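PDB 5NMU: Cbs-cp12 from Microcystis aeruginosa PCC 7806, which combines a pair of CBS domains with a CP12 domain in one chain, assembles as a hexamer and is probably involved in the redox regulation of photosynthesis in cyanobacteria. Local coordinates for the interface of chains A and B and the interface of chains A and C. Sequence-based numbering; all coordinates share one arbitrary frame. Chains: chain A/B/C, Cbs-cp12.

Contact 1 joins chain A to chain B and contact 2 joins chain A to chain C, the centres of their C-alpha atoms lying about 17 Å apart. Helix 91-101 of chain A serves both: contact 1 uses A:Ala95, A:Phe98 and A:Ala99, contact 2 uses A:Tyr93 near the start of the same helix. Contact 1 is a helix-packing surface centred on a buried tyrosine, whereas contact 2 is made mostly by loops and holds a salt bridge. Each interface is two-fold symmetric, so each contact has a twin with the chains exchanged. One subunit thereby meets two different neighbours, which probably helps to build the hexamer.

Contact 1: the interface of chains A and B. Residues chain A 95, 98-99, 102-104, 120, 123; chain B 56, 59-60.
Helix packing between CBS domains makes this contact: helix 55-63 of chain B lies against helices 91-101 and 120-126 of chain A, and B:Tyr60 is its centrepiece, with 119 Å² hidden by chain A. The phenol ring is held between two chains. On one face A:Ala99 CA sits over the centre, 3.5 Å from the ring centroid, an approach that a side chain as small as alanine permits; on the other lies CG2 of B:Thr56, one helical turn back in its own chain. The guanidinium of A:Arg102 comes to the ring edge, its plane turned 70° from the ring, so that B:Tyr60 CE2 lies beneath the face of the guanidinium, 3.6 Å from A:Arg102 CZ. At the tip, B:Tyr60 OH donates a 2.6 Å hydrogen bond to the backbone carbonyl A:Ile103 O, approaching from above the carbonyl plane. The same hydroxyl shares a water with A:Arg104 NH1, each 2.8 Å from it, which gives this polar end a second partner. Beside the ring, B:Val59 spreads its branches: CG1, anti to the backbone N (chi1 173°), meets A:Ala95 CB at 3.9 Å, while CG2 packs on A:Ile123 CG2. The two methyls of valine thus let it touch helices 91-101 and 120-126 at once. Together the apolar contacts and the bonded tyrosine tip probably fix the two subunits against each other and contribute to the hexamer.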
loop_
_atom_site.group_PDB
_atom_site.type_symbol
_atom_site.label_atom_id
_atom_site.label_comp_id
_atom_site.label_asym_id
_atom_site.label_seq_id
_atom_site.Cartn_x
_atom_site.Cartn_y
_atom_site.Cartn_z
ATOM N N ALA A 95 5.561 15.598 -12.216
ATOM C CA ALA A 95 4.891 14.310 -12.544
ATOM C C ALA A 95 5.471 13.219 -11.678
ATOM O O ALA A 95 4.756 12.449 -11.085
ATOM C CB ALA A 95 5.081 13.953 -14.012
ATOM N N PHE A 98 4.580 13.478 -7.926
ATOM C CA PHE A 98 3.184 13.090 -7.707
ATOM C C PHE A 98 3.080 11.558 -7.740
ATOM O O PHE A 98 2.443 10.986 -6.868
ATOM C CB PHE A 98 2.258 13.730 -8.718
ATOM C CG PHE A 98 1.955 15.190 -8.477
ATOM C CD1 PHE A 98 2.530 15.923 -7.435
ATOM C CD2 PHE A 98 1.105 15.837 -9.341
ATOM C CE1 PHE A 98 2.216 17.274 -7.255
ATOM C CE2 PHE A 98 0.777 17.168 -9.181
ATOM C CZ PHE A 98 1.342 17.899 -8.144
ATOM N N ALA A 99 3.757 10.921 -8.698
ATOM C CA ALA A 99 3.778 9.453 -8.796
ATOM C C ALA A 99 4.386 8.804 -7.560
ATOM O O ALA A 99 3.819 7.868 -7.034
ATOM C CB ALA A 99 4.511 8.997 -10.055
ATOM N N ARG A 102 2.206 9.573 -4.494
ATOM C CA ARG A 102 0.830 9.154 -4.736
ATOM C C ARG A 102 -0.126 10.262 -4.393
ATOM O O ARG A 102 -1.054 10.004 -3.661
ATOM C CB ARG A 102 0.434 7.911 -3.915
ATOM C CG ARG A 102 1.383 6.701 -3.987
ATOM C CD ARG A 102 0.984 5.677 -5.057
ATOM N NE ARG A 102 1.848 5.693 -6.259
ATOM C CZ ARG A 102 1.491 5.275 -7.492
ATOM N NH1 ARG A 102 0.229 4.832 -7.780
ATOM N NH2 ARG A 102 2.410 5.349 -8.471
ATOM N N ILE A 103 0.115 11.480 -4.876
ATOM C CA ILE A 103 -0.846 12.565 -4.782
ATOM C C ILE A 103 -1.190 13.003 -6.173
ATOM O O ILE A 103 -0.519 12.612 -7.120
ATOM C CB ILE A 103 -0.334 13.785 -4.001
ATOM C CG1 ILE A 103 0.943 14.330 -4.650
ATOM C CG2 ILE A 103 -0.157 13.404 -2.518
ATOM C CD1 ILE A 103 1.478 15.557 -3.947
ATOM N N ARG A 104 -2.236 13.801 -6.296
ATOM C CA ARG A 104 -2.700 14.283 -7.600
ATOM C C ARG A 104 -2.651 15.794 -7.692
ATOM O O ARG A 104 -2.944 16.344 -8.767
ATOM C CB ARG A 104 -4.104 13.754 -7.879
ATOM C CG ARG A 104 -4.056 12.232 -8.090
ATOM C CD ARG A 104 -5.315 11.536 -7.736
ATOM N NE ARG A 104 -5.752 11.797 -6.344
ATOM C CZ ARG A 104 -5.442 11.093 -5.272
ATOM N NH1 ARG A 104 -4.666 10.030 -5.354
ATOM N NH2 ARG A 104 -5.936 11.474 -4.100
ATOM N N VAL A 120 -2.535 16.877 -11.443
ATOM C CA VAL A 120 -2.420 15.950 -12.540
ATOM C C VAL A 120 -3.117 16.430 -13.791
ATOM O O VAL A 120 -2.576 16.208 -14.885
ATOM C CB VAL A 120 -2.853 14.503 -12.162
ATOM C CG1 VAL A 120 -1.797 13.929 -11.249
ATOM C CG2 VAL A 120 -4.238 14.424 -11.511
ATOM N N ILE A 123 -1.050 19.014 -15.551
ATOM C CA ILE A 123 -0.050 18.359 -16.320
ATOM C C ILE A 123 -0.639 17.773 -17.616
ATOM O O ILE A 123 -0.075 17.982 -18.704
ATOM C CB ILE A 123 0.668 17.252 -15.530
ATOM C CG1 ILE A 123 1.387 17.868 -14.326
ATOM C CG2 ILE A 123 1.688 16.546 -16.417
ATOM C CD1 ILE A 123 1.939 16.888 -13.322
ATOM N N THR B 56 -4.210 10.168 -14.241
ATOM C CA THR B 56 -3.233 9.692 -13.290
ATOM C C THR B 56 -2.433 8.573 -13.942
ATOM O O THR B 56 -1.214 8.526 -13.739
ATOM C CB THR B 56 -3.932 9.273 -11.932
ATOM O OG1 THR B 56 -4.630 10.406 -11.362
ATOM C CG2 THR B 56 -2.990 8.879 -10.945
ATOM N N VAL B 59 -0.021 10.619 -16.370
ATOM C CA VAL B 59 1.003 11.346 -15.643
ATOM C C VAL B 59 1.991 10.429 -14.901
ATOM O O VAL B 59 3.240 10.653 -14.964
ATOM C CB VAL B 59 0.320 12.346 -14.681
ATOM C CG1 VAL B 59 1.345 13.001 -13.764
ATOM C CG2 VAL B 59 -0.456 13.377 -15.480
ATOM N N TYR B 60 1.463 9.408 -14.180
ATOM C CA TYR B 60 2.342 8.503 -13.423
ATOM C C TYR B 60 3.148 7.569 -14.296
ATOM O O TYR B 60 4.293 7.323 -13.994
ATOM C CB TYR B 60 1.585 7.633 -12.434
ATOM C CG TYR B 60 1.049 8.336 -11.209
ATOM C CD1 TYR B 60 0.985 9.747 -11.088
ATOM C CD2 TYR B 60 0.551 7.589 -10.180
ATOM C CE1 TYR B 60 0.445 10.368 -9.955
ATOM C CE2 TYR B 60 0.065 8.188 -9.026
ATOM C CZ TYR B 60 -0.021 9.571 -8.924
ATOM O OH TYR B 60 -0.572 10.048 -7.761
HETATM O O HOH W 1 -2.980 8.708 -7.213
#

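Contact 2: the interface of chains A and C. Residues chain A 6, 86, 88-89, 93; chain C 46-49, 112.
One face of the A:Tyr93 ring receives C:Pro49, whose CD stands 3.8 Å above the ring plane and offset toward the rim. Alongside the far part of the ring, the carboxylate of C:Asp48 is turned 59° from it and brings C:Asp48 OD1 to 3.7 Å from A:Tyr93 CE2, a contact without a hydrogen bond. A:Leu89, with CG anti to the backbone N (chi1 -171°), reaches the same proline, A:Leu89 CD1 lying 3.7 Å from C:Pro49 CD. Proline suits this place because its rigid, compact ring can fit against an aromatic face and a methyl branch together. Nearby, the aliphatic part of C:Gln47 lies against A:Glu88 CB, and its amide plane stands nearly perpendicular to the carboxylate.

The polar half of the patch centres on C:Lys112. Its chain bends at chi2 and chi4 (70°) and places NZ between acids of both chains. Across the interface C:Lys112 NZ makes a salt bridge and hydrogen bond with A:Glu88 OE1 at 3.1 Å, meeting that oxygen nearly along its C-O axis. Within chain C it bonds to C:Glu46 OE1 at 2.5 Å, on the anti lone pair, and to the backbone C:Glu46 O in the carbonyl plane. The long, flexible lysine can thus bridge two carboxylates whose OE1 atoms, of A:Glu88 and C:Glu46, are 4.9 Å apart, and would probably ease their mutual repulsion. An alanine here would remove the ammonium group and its bonds to both acids, and would probably leave the two neighbouring carboxylates less well balanced and this part of the interface weaker. A:Asn86 OD1 steadies the base of the glutamate by accepting a hydrogen bond from A:Glu88 N at 3.0 Å.

In the fold, A:Asn86, A:Glu88 and A:Leu89 belong to the loop leading into helix 91-101, which carries A:Tyr93; the loop residues 46-49 of chain C precede strand 51-54, and C:Lys112 lies in the short turn between strands 105-110 and 113-119.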
loop_
_atom_site.group_PDB
_atom_site.type_symbol
_atom_site.label_atom_id
_atom_site.label_comp_id
_atom_site.label_asym_id
_atom_site.label_seq_id
_atom_site.Cartn_x
_atom_site.Cartn_y
_atom_site.Cartn_z
ATOM N N GLN A 6 8.116 24.924 -16.733
ATOM C CA GLN A 6 8.100 24.934 -15.275
ATOM C C GLN A 6 6.711 24.778 -14.701
ATOM O O GLN A 6 5.758 25.162 -15.334
ATOM C CB GLN A 6 8.633 26.264 -14.748
ATOM C CG GLN A 6 10.109 26.479 -15.057
ATOM C CD GLN A 6 10.662 27.810 -14.554
ATOM O OE1 GLN A 6 9.966 28.676 -14.069
ATOM N NE2 GLN A 6 11.931 27.926 -14.623
ATOM N N ASN A 86 7.897 23.670 -5.822
ATOM C CA ASN A 86 8.693 24.896 -6.144
ATOM C C ASN A 86 8.219 25.384 -7.518
ATOM O O ASN A 86 8.093 24.546 -8.413
ATOM C CB ASN A 86 10.232 24.499 -6.150
ATOM C CG ASN A 86 11.216 25.640 -6.532
ATOM O OD1 ASN A 86 10.950 26.598 -7.322
ATOM N ND2 ASN A 86 12.438 25.507 -5.991
ATOM N N GLU A 88 9.696 26.793 -9.987
ATOM C CA GLU A 88 10.664 26.474 -11.044
ATOM C C GLU A 88 10.818 24.993 -11.407
ATOM O O GLU A 88 11.513 24.632 -12.387
ATOM C CB GLU A 88 12.057 27.032 -10.654
ATOM C CG GLU A 88 12.005 28.545 -10.508
ATOM C CD GLU A 88 13.389 29.193 -10.368
ATOM O OE1 GLU A 88 14.125 28.857 -9.417
ATOM O OE2 GLU A 88 13.745 29.999 -11.239
ATOM N N LEU A 89 10.159 24.125 -10.653
ATOM C CA LEU A 89 10.317 22.689 -10.855
ATOM C C LEU A 89 9.800 22.311 -12.229
ATOM O O LEU A 89 8.660 22.611 -12.586
ATOM C CB LEU A 89 9.600 21.879 -9.763
ATOM C CG LEU A 89 9.867 20.365 -9.722
ATOM C CD1 LEU A 89 11.355 20.111 -9.425
ATOM C CD2 LEU A 89 9.039 19.687 -8.647
ATOM N N TYR A 93 9.479 16.615 -13.500
ATOM C CA TYR A 93 9.696 16.333 -12.071
ATOM C C TYR A 93 8.444 16.445 -11.241
ATOM O O TYR A 93 8.324 15.754 -10.277
ATOM C CB TYR A 93 10.802 17.163 -11.470
ATOM C CG TYR A 93 12.180 16.773 -11.997
ATOM C CD1 TYR A 93 12.647 15.502 -11.822
ATOM C CD2 TYR A 93 13.010 17.676 -12.633
ATOM C CE1 TYR A 93 13.890 15.100 -12.279
ATOM C CE2 TYR A 93 14.290 17.278 -13.092
ATOM C CZ TYR A 93 14.699 15.966 -12.894
ATOM O OH TYR A 93 15.889 15.440 -13.310
ATOM N N GLU C 46 20.432 25.241 -11.202
ATOM C CA GLU C 46 19.597 26.097 -10.383
ATOM C C GLU C 46 18.108 25.711 -10.228
ATOM O O GLU C 46 17.518 26.083 -9.244
ATOM C CB GLU C 46 19.673 27.534 -10.956
ATOM C CG GLU C 46 18.998 28.609 -10.108
ATOM C CD GLU C 46 19.553 28.636 -8.688
ATOM O OE1 GLU C 46 18.742 28.473 -7.736
ATOM O OE2 GLU C 46 20.815 28.771 -8.545
ATOM N N GLN C 47 17.507 25.117 -11.252
ATOM C CA GLN C 47 16.118 24.645 -11.244
ATOM C C GLN C 47 15.945 23.192 -10.870
ATOM O O GLN C 47 14.791 22.723 -10.845
ATOM C CB GLN C 47 15.465 24.796 -12.622
ATOM C CG GLN C 47 15.205 26.227 -13.019
ATOM C CD GLN C 47 16.500 26.951 -13.386
ATOM O OE1 GLN C 47 17.349 26.429 -14.151
ATOM N NE2 GLN C 47 16.690 28.132 -12.805
ATOM N N ASP C 48 17.050 22.486 -10.617
ATOM C CA ASP C 48 17.034 21.048 -10.408
ATOM C C ASP C 48 16.667 20.781 -8.963
ATOM O O ASP C 48 17.217 21.416 -8.091
ATOM C CB ASP C 48 18.422 20.473 -10.707
ATOM C CG ASP C 48 18.411 18.959 -10.978
ATOM O OD1 ASP C 48 17.489 18.442 -11.642
ATOM O OD2 ASP C 48 19.399 18.283 -10.591
ATOM N N PRO C 49 15.738 19.842 -8.694
ATOM C CA PRO C 49 15.392 19.571 -7.284
ATOM C C PRO C 49 16.461 18.787 -6.538
ATOM O O PRO C 49 17.301 18.151 -7.137
ATOM C CB PRO C 49 14.134 18.711 -7.393
ATOM C CG PRO C 49 14.346 17.967 -8.700
ATOM C CD PRO C 49 14.899 19.052 -9.611
ATOM N N LYS C 112 17.681 27.417 -1.793
ATOM C CA LYS C 112 18.395 26.409 -2.599
ATOM C C LYS C 112 19.510 25.747 -1.803
ATOM O O LYS C 112 20.305 24.969 -2.335
ATOM C CB LYS C 112 19.005 27.079 -3.831
ATOM C CG LYS C 112 18.025 27.883 -4.688
ATOM C CD LYS C 112 16.910 27.002 -5.263
ATOM C CE LYS C 112 15.833 27.817 -6.003
ATOM N NZ LYS C 112 16.286 28.415 -7.301
#